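Local coordinates for FERM, RhoGEF and pleckstrin domain protein 2 (Danio rerio, PDB 6D21) that probably acts as a guanine nucleotide exchange factor that activates RAC1 and takes part in actin remodelling, and is represented here by its membrane-targeting FERM domain, at residues A[186-194]-A[214-222]. Residues are numbered along the deposited sequence; the frame is centred on the assembly and turned at random.
Sequences LEMFGVRFH and QVFQGHTKI
The linker between the central and PH-like lobes of the FERM domain packs against a beta hairpin of the PH-like lobe, and an aromatic cluster of Phe193, Phe216 and His219 joins the two. The Phe193 and Phe216 side chains cross at about a right angle, CE1 of Phe193 lying over one face of the Phe216 ring near the rim, 3.4 Å from Phe216 CD1, with the ring planes oblique at 54°. Toward His219, Phe193 presents its edge: CE2 stands over the centre of the imidazole face in a T-shaped arrangement with planes 70° apart. Met188 packs against both rings of the hairpin. Its chain bends at chi2 and chi3, which brings the methyl CE to 3.6 Å from His219 ND1 and sets SD in an oblique Met-aromatic contact, 5.0 Å from the Phe216 ring centroid. Val191 CG2 reaches Phe216 CZ at 4.2 Å. On the other face of Phe216 lies CG of Lys221, while Glu187 CG meets the ring edge. With an alanine at Phe216, Phe193 CE1, Met188 SD and Val191 CG2 would probably lose their common apolar partner, opening a gap between linker and hairpin. Glu187, its CG anti to the backbone N and its chain extended, slides past Lys221 in the opposite direction, with OE1 3.6 Å from Lys221 CB but 5.1 Å from Lys221 NZ, and the charged ends do not meet; a water bridges Glu187 O (2.6 Å) to Lys221 NZ (2.7 Å). The hairpin reverses through a type II' turn, Gln217 to Thr220, where Gln217 O accepts from Thr220 N and OG1. Beyond the contact, an Arg192-Asp107 salt bridge ties the linker to helix 94-110 of the central lobe, while strand 203-209 flanks Phe216 through backbone bonding with Asn205.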
ATOM      1  N   LEU A 186       7.285  -9.129  -7.368  1.00 25.32           N
ATOM      2  CA  LEU A 186       6.301 -10.055  -6.814  1.00 26.62           C
ATOM      3  C   LEU A 186       4.902  -9.718  -7.295  1.00 31.95           C
ATOM      4  O   LEU A 186       4.535  -8.550  -7.412  1.00 23.50           O
ATOM      5  CB  LEU A 186       6.334 -10.031  -5.286  1.00 21.02           C
ATOM      6  CG  LEU A 186       7.711 -10.383  -4.717  1.00 23.91           C
ATOM      7  CD1 LEU A 186       7.711 -10.209  -3.202  1.00 28.14           C
ATOM      8  CD2 LEU A 186       8.101 -11.830  -5.126  1.00 20.21           C
ATOM      9  N   GLU A 187       4.119 -10.756  -7.548  1.00 26.76           N
ATOM     10  CA  GLU A 187       2.764 -10.602  -8.052  1.00 29.66           C
ATOM     11  C   GLU A 187       1.886  -9.773  -7.127  1.00 29.33           C
ATOM     12  O   GLU A 187       1.023  -9.020  -7.588  1.00 37.68           O
ATOM     13  CB  GLU A 187       2.140 -11.983  -8.263  1.00 38.16           C
ATOM     14  CG  GLU A 187       0.803 -11.982  -8.957  1.00 53.17           C
ATOM     15  CD  GLU A 187       0.274 -13.390  -9.166  1.00 65.18           C
ATOM     16  OE1 GLU A 187       0.179 -13.816 -10.334  1.00 69.66           O
ATOM     17  OE2 GLU A 187      -0.034 -14.073  -8.162  1.00 66.04           O
ATOM     18  N   MET A 188       2.104  -9.897  -5.817  1.00 27.62           N
ATOM     19  CA  MET A 188       1.264  -9.195  -4.859  1.00 17.81           C
ATOM     20  C   MET A 188       1.764  -7.798  -4.442  1.00 25.68           C
ATOM     21  O   MET A 188       1.149  -7.154  -3.593  1.00 28.38           O
ATOM     22  CB  MET A 188       1.091 -10.050  -3.599  1.00 25.50           C
ATOM     23  CG  MET A 188       0.290 -11.310  -3.877  1.00 35.90           C
ATOM     24  SD  MET A 188      -1.416 -10.850  -4.269  1.00 37.82           S
ATOM     25  CE  MET A 188      -1.998 -10.399  -2.634  1.00 42.36           C
ATOM     26  N   PHE A 189       2.881  -7.352  -5.001  1.00 25.42           N
ATOM     27  CA  PHE A 189       3.427  -6.042  -4.674  1.00 26.72           C
ATOM     28  C   PHE A 189       2.456  -4.931  -5.053  1.00 24.03           C
ATOM     29  O   PHE A 189       2.043  -4.835  -6.206  1.00 22.26           O
ATOM     30  CB  PHE A 189       4.761  -5.818  -5.382  1.00 33.17           C
ATOM     31  CG  PHE A 189       5.312  -4.409  -5.226  1.00 32.23           C
ATOM     32  CD1 PHE A 189       5.757  -3.952  -3.993  1.00 42.96           C
ATOM     33  CD2 PHE A 189       5.375  -3.549  -6.310  1.00 32.35           C
ATOM     34  CE1 PHE A 189       6.262  -2.662  -3.851  1.00 39.86           C
ATOM     35  CE2 PHE A 189       5.887  -2.254  -6.175  1.00 30.26           C
ATOM     36  CZ  PHE A 189       6.330  -1.822  -4.953  1.00 35.78           C
ATOM     37  N   GLY A 190       2.104  -4.093  -4.082  1.00 23.50           N
ATOM     38  CA  GLY A 190       1.208  -2.964  -4.324  1.00 24.08           C
ATOM     39  C   GLY A 190      -0.253  -3.382  -4.465  1.00 25.97           C
ATOM     40  O   GLY A 190      -1.128  -2.552  -4.685  1.00 29.15           O
ATOM     41  N   VAL A 191      -0.532  -4.674  -4.320  1.00 20.77           N
ATOM     42  CA  VAL A 191      -1.893  -5.160  -4.559  1.00 24.77           C
ATOM     43  C   VAL A 191      -2.821  -4.931  -3.344  1.00 22.24           C
ATOM     44  O   VAL A 191      -2.463  -5.244  -2.200  1.00 24.57           O
ATOM     45  CB  VAL A 191      -1.873  -6.660  -4.936  1.00 29.21           C
ATOM     46  CG1 VAL A 191      -3.275  -7.244  -4.934  1.00 29.43           C
ATOM     47  CG2 VAL A 191      -1.206  -6.855  -6.289  1.00 22.32           C
ATOM     48  N   ARG A 192      -3.996  -4.358  -3.597  1.00 18.21           N
ATOM     49  CA  ARG A 192      -5.039  -4.264  -2.576  1.00 27.73           C
ATOM     50  C   ARG A 192      -6.363  -4.797  -3.121  1.00 31.48           C
ATOM     51  O   ARG A 192      -6.939  -4.227  -4.049  1.00 28.76           O
ATOM     52  CB  ARG A 192      -5.210  -2.826  -2.078  1.00 27.62           C
ATOM     53  CG  ARG A 192      -4.226  -2.434  -0.961  1.00 32.83           C
ATOM     54  CD  ARG A 192      -2.969  -1.910  -1.578  1.00 36.98           C
ATOM     55  NE  ARG A 192      -1.959  -1.443  -0.629  1.00 40.02           N
ATOM     56  CZ  ARG A 192      -0.932  -2.171  -0.199  1.00 36.66           C
ATOM     57  NH1 ARG A 192      -0.774  -3.436  -0.600  1.00 23.99           N
ATOM     58  NH2 ARG A 192      -0.047  -1.620   0.620  1.00 27.01           N
ATOM     59  N   PHE A 193      -6.842  -5.884  -2.521  1.00 31.23           N
ATOM     60  CA  PHE A 193      -8.015  -6.591  -3.022  1.00 36.04           C
ATOM     61  C   PHE A 193      -9.317  -5.880  -2.699  1.00 33.25           C
ATOM     62  O   PHE A 193      -9.504  -5.362  -1.607  1.00 34.71           O
ATOM     63  CB  PHE A 193      -8.079  -8.015  -2.452  1.00 28.80           C
ATOM     64  CG  PHE A 193      -7.108  -8.979  -3.084  1.00 35.68           C
ATOM     65  CD1 PHE A 193      -6.538  -8.712  -4.321  1.00 30.54           C
ATOM     66  CD2 PHE A 193      -6.772 -10.155  -2.438  1.00 38.76           C
ATOM     67  CE1 PHE A 193      -5.661  -9.607  -4.903  1.00 34.18           C
ATOM     68  CE2 PHE A 193      -5.892 -11.050  -3.015  1.00 42.09           C
ATOM     69  CZ  PHE A 193      -5.330 -10.773  -4.246  1.00 38.96           C
ATOM     70  N   HIS A 194     -10.211  -5.874  -3.679  1.00 34.43           N
ATOM     71  CA  HIS A 194     -11.597  -5.493  -3.490  1.00 31.20           C
ATOM     72  C   HIS A 194     -12.422  -6.698  -3.920  1.00 34.68           C
ATOM     73  O   HIS A 194     -12.477  -7.001  -5.106  1.00 32.54           O
ATOM     74  CB  HIS A 194     -11.949  -4.238  -4.314  1.00 31.49           C
ATOM     75  CG  HIS A 194     -11.109  -3.040  -3.983  1.00 33.85           C
ATOM     76  ND1 HIS A 194      -9.788  -2.924  -4.364  1.00 32.56           N
ATOM     77  CD2 HIS A 194     -11.405  -1.904  -3.306  1.00 40.10           C
ATOM     78  CE1 HIS A 194      -9.307  -1.770  -3.936  1.00 29.86           C
ATOM     79  NE2 HIS A 194     -10.266  -1.133  -3.286  1.00 38.03           N
ATOM     80  N   GLN A 214      -6.709  -5.272 -12.461  1.00 26.43           N
ATOM     81  CA  GLN A 214      -6.367  -6.682 -12.357  1.00 27.84           C
ATOM     82  C   GLN A 214      -7.516  -7.473 -11.760  1.00 34.37           C
ATOM     83  O   GLN A 214      -8.319  -6.944 -10.997  1.00 32.61           O
ATOM     84  CB  GLN A 214      -5.119  -6.883 -11.510  1.00 24.27           C
ATOM     85  CG  GLN A 214      -3.887  -6.293 -12.109  1.00 27.00           C
ATOM     86  CD  GLN A 214      -2.844  -5.994 -11.052  1.00 35.18           C
ATOM     87  OE1 GLN A 214      -3.165  -5.856  -9.872  1.00 35.08           O
ATOM     88  NE2 GLN A 214      -1.589  -5.887 -11.469  1.00 38.30           N
ATOM     89  N   VAL A 215      -7.577  -8.748 -12.124  1.00 36.15           N
ATOM     90  CA  VAL A 215      -8.593  -9.646 -11.619  1.00 32.31           C
ATOM     91  C   VAL A 215      -7.912 -10.844 -10.990  1.00 40.77           C
ATOM     92  O   VAL A 215      -7.082 -11.506 -11.629  1.00 35.12           O
ATOM     93  CB  VAL A 215      -9.546 -10.122 -12.728  1.00 32.26           C
ATOM     94  CG1 VAL A 215     -10.602 -11.044 -12.140  1.00 33.76           C
ATOM     95  CG2 VAL A 215     -10.189  -8.933 -13.418  1.00 38.70           C
ATOM     96  N   PHE A 216      -8.250 -11.117  -9.736  1.00 40.87           N
ATOM     97  CA  PHE A 216      -7.676 -12.257  -9.040  1.00 36.69           C
ATOM     98  C   PHE A 216      -8.734 -13.256  -8.652  1.00 42.59           C
ATOM     99  O   PHE A 216      -9.841 -12.883  -8.279  1.00 49.22           O
ATOM    100  CB  PHE A 216      -6.942 -11.812  -7.785  1.00 38.62           C
ATOM    101  CG  PHE A 216      -5.641 -11.127  -8.047  1.00 42.14           C
ATOM    102  CD1 PHE A 216      -5.603  -9.770  -8.339  1.00 38.09           C
ATOM    103  CD2 PHE A 216      -4.447 -11.828  -7.960  1.00 39.17           C
ATOM    104  CE1 PHE A 216      -4.400  -9.130  -8.556  1.00 29.08           C
ATOM    105  CE2 PHE A 216      -3.239 -11.199  -8.173  1.00 39.65           C
ATOM    106  CZ  PHE A 216      -3.209  -9.844  -8.477  1.00 36.68           C
ATOM    107  N   GLN A 217      -8.381 -14.533  -8.739  1.00 50.48           N
ATOM    108  CA  GLN A 217      -9.176 -15.593  -8.133  1.00 45.42           C
ATOM    109  C   GLN A 217      -8.313 -16.188  -7.048  1.00 55.96           C
ATOM    110  O   GLN A 217      -7.303 -16.825  -7.341  1.00 58.99           O
ATOM    111  CB  GLN A 217      -9.587 -16.649  -9.156  1.00 43.08           C
ATOM    112  CG  GLN A 217     -10.622 -17.636  -8.652  1.00 52.81           C
ATOM    113  CD  GLN A 217     -11.087 -18.604  -9.731  1.00 67.47           C
ATOM    114  OE1 GLN A 217     -10.611 -18.565 -10.870  1.00 70.75           O
ATOM    115  NE2 GLN A 217     -12.025 -19.475  -9.377  1.00 70.34           N
ATOM    116  N   GLY A 218      -8.692 -15.963  -5.793  1.00 53.81           N
ATOM    117  CA  GLY A 218      -7.804 -16.274  -4.694  1.00 48.33           C
ATOM    118  C   GLY A 218      -6.608 -15.348  -4.798  1.00 52.25           C
ATOM    119  O   GLY A 218      -6.789 -14.135  -4.894  1.00 45.80           O
ATOM    120  N   HIS A 219      -5.398 -15.908  -4.797  1.00 55.83           N
ATOM    121  CA  HIS A 219      -4.175 -15.106  -4.907  1.00 51.39           C
ATOM    122  C   HIS A 219      -3.500 -15.270  -6.260  1.00 46.94           C
ATOM    123  O   HIS A 219      -2.369 -14.817  -6.463  1.00 54.88           O
ATOM    124  CB  HIS A 219      -3.193 -15.465  -3.794  1.00 61.72           C
ATOM    125  CG  HIS A 219      -3.538 -14.864  -2.467  1.00 66.22           C
ATOM    126  ND1 HIS A 219      -2.817 -13.831  -1.909  1.00 62.04           N
ATOM    127  CD2 HIS A 219      -4.530 -15.147  -1.590  1.00 63.14           C
ATOM    128  CE1 HIS A 219      -3.344 -13.509  -0.741  1.00 53.22           C
ATOM    129  NE2 HIS A 219      -4.386 -14.289  -0.526  1.00 61.12           N
ATOM    130  N   THR A 220      -4.194 -15.919  -7.187  1.00 46.66           N
ATOM    131  CA  THR A 220      -3.666 -16.090  -8.529  1.00 55.67           C
ATOM    132  C   THR A 220      -4.368 -15.118  -9.482  1.00 55.20           C
ATOM    133  O   THR A 220      -5.595 -15.032  -9.530  1.00 48.16           O
ATOM    134  CB  THR A 220      -3.816 -17.546  -9.025  1.00 56.93           C
ATOM    135  OG1 THR A 220      -5.188 -17.938  -8.965  1.00 59.94           O
ATOM    136  CG2 THR A 220      -3.003 -18.492  -8.150  1.00 54.97           C
ATOM    137  N   LYS A 221      -3.564 -14.371 -10.222  1.00 49.26           N
ATOM    138  CA  LYS A 221      -4.069 -13.347 -11.110  1.00 45.15           C
ATOM    139  C   LYS A 221      -4.596 -13.977 -12.382  1.00 49.60           C
ATOM    140  O   LYS A 221      -3.846 -14.617 -13.109  1.00 52.81           O
ATOM    141  CB  LYS A 221      -2.966 -12.340 -11.427  1.00 41.12           C
ATOM    142  CG  LYS A 221      -3.428 -11.124 -12.204  1.00 40.06           C
ATOM    143  CD  LYS A 221      -2.234 -10.354 -12.764  1.00 43.88           C
ATOM    144  CE  LYS A 221      -1.245  -9.969 -11.673  1.00 38.89           C
ATOM    145  NZ  LYS A 221      -0.160  -9.075 -12.208  1.00 38.48           N
ATOM    146  N   ILE A 222      -5.886 -13.791 -12.644  1.00 44.55           N
ATOM    147  CA  ILE A 222      -6.527 -14.353 -13.833  1.00 49.32           C
ATOM    148  C   ILE A 222      -6.448 -13.433 -15.055  1.00 47.36           C
ATOM    149  O   ILE A 222      -6.516 -13.905 -16.187  1.00 46.40           O
ATOM    150  CB  ILE A 222      -8.014 -14.673 -13.569  1.00 54.82           C
ATOM    151  CG1 ILE A 222      -8.173 -15.345 -12.211  1.00 60.30           C
ATOM    152  CG2 ILE A 222      -8.569 -15.577 -14.653  1.00 61.88           C
ATOM    153  CD1 ILE A 222      -7.480 -16.686 -12.135  1.00 53.38           C
TER
HETATM  154  O   HOH W   1       0.753  -7.993  -9.916  1.00 41.31           O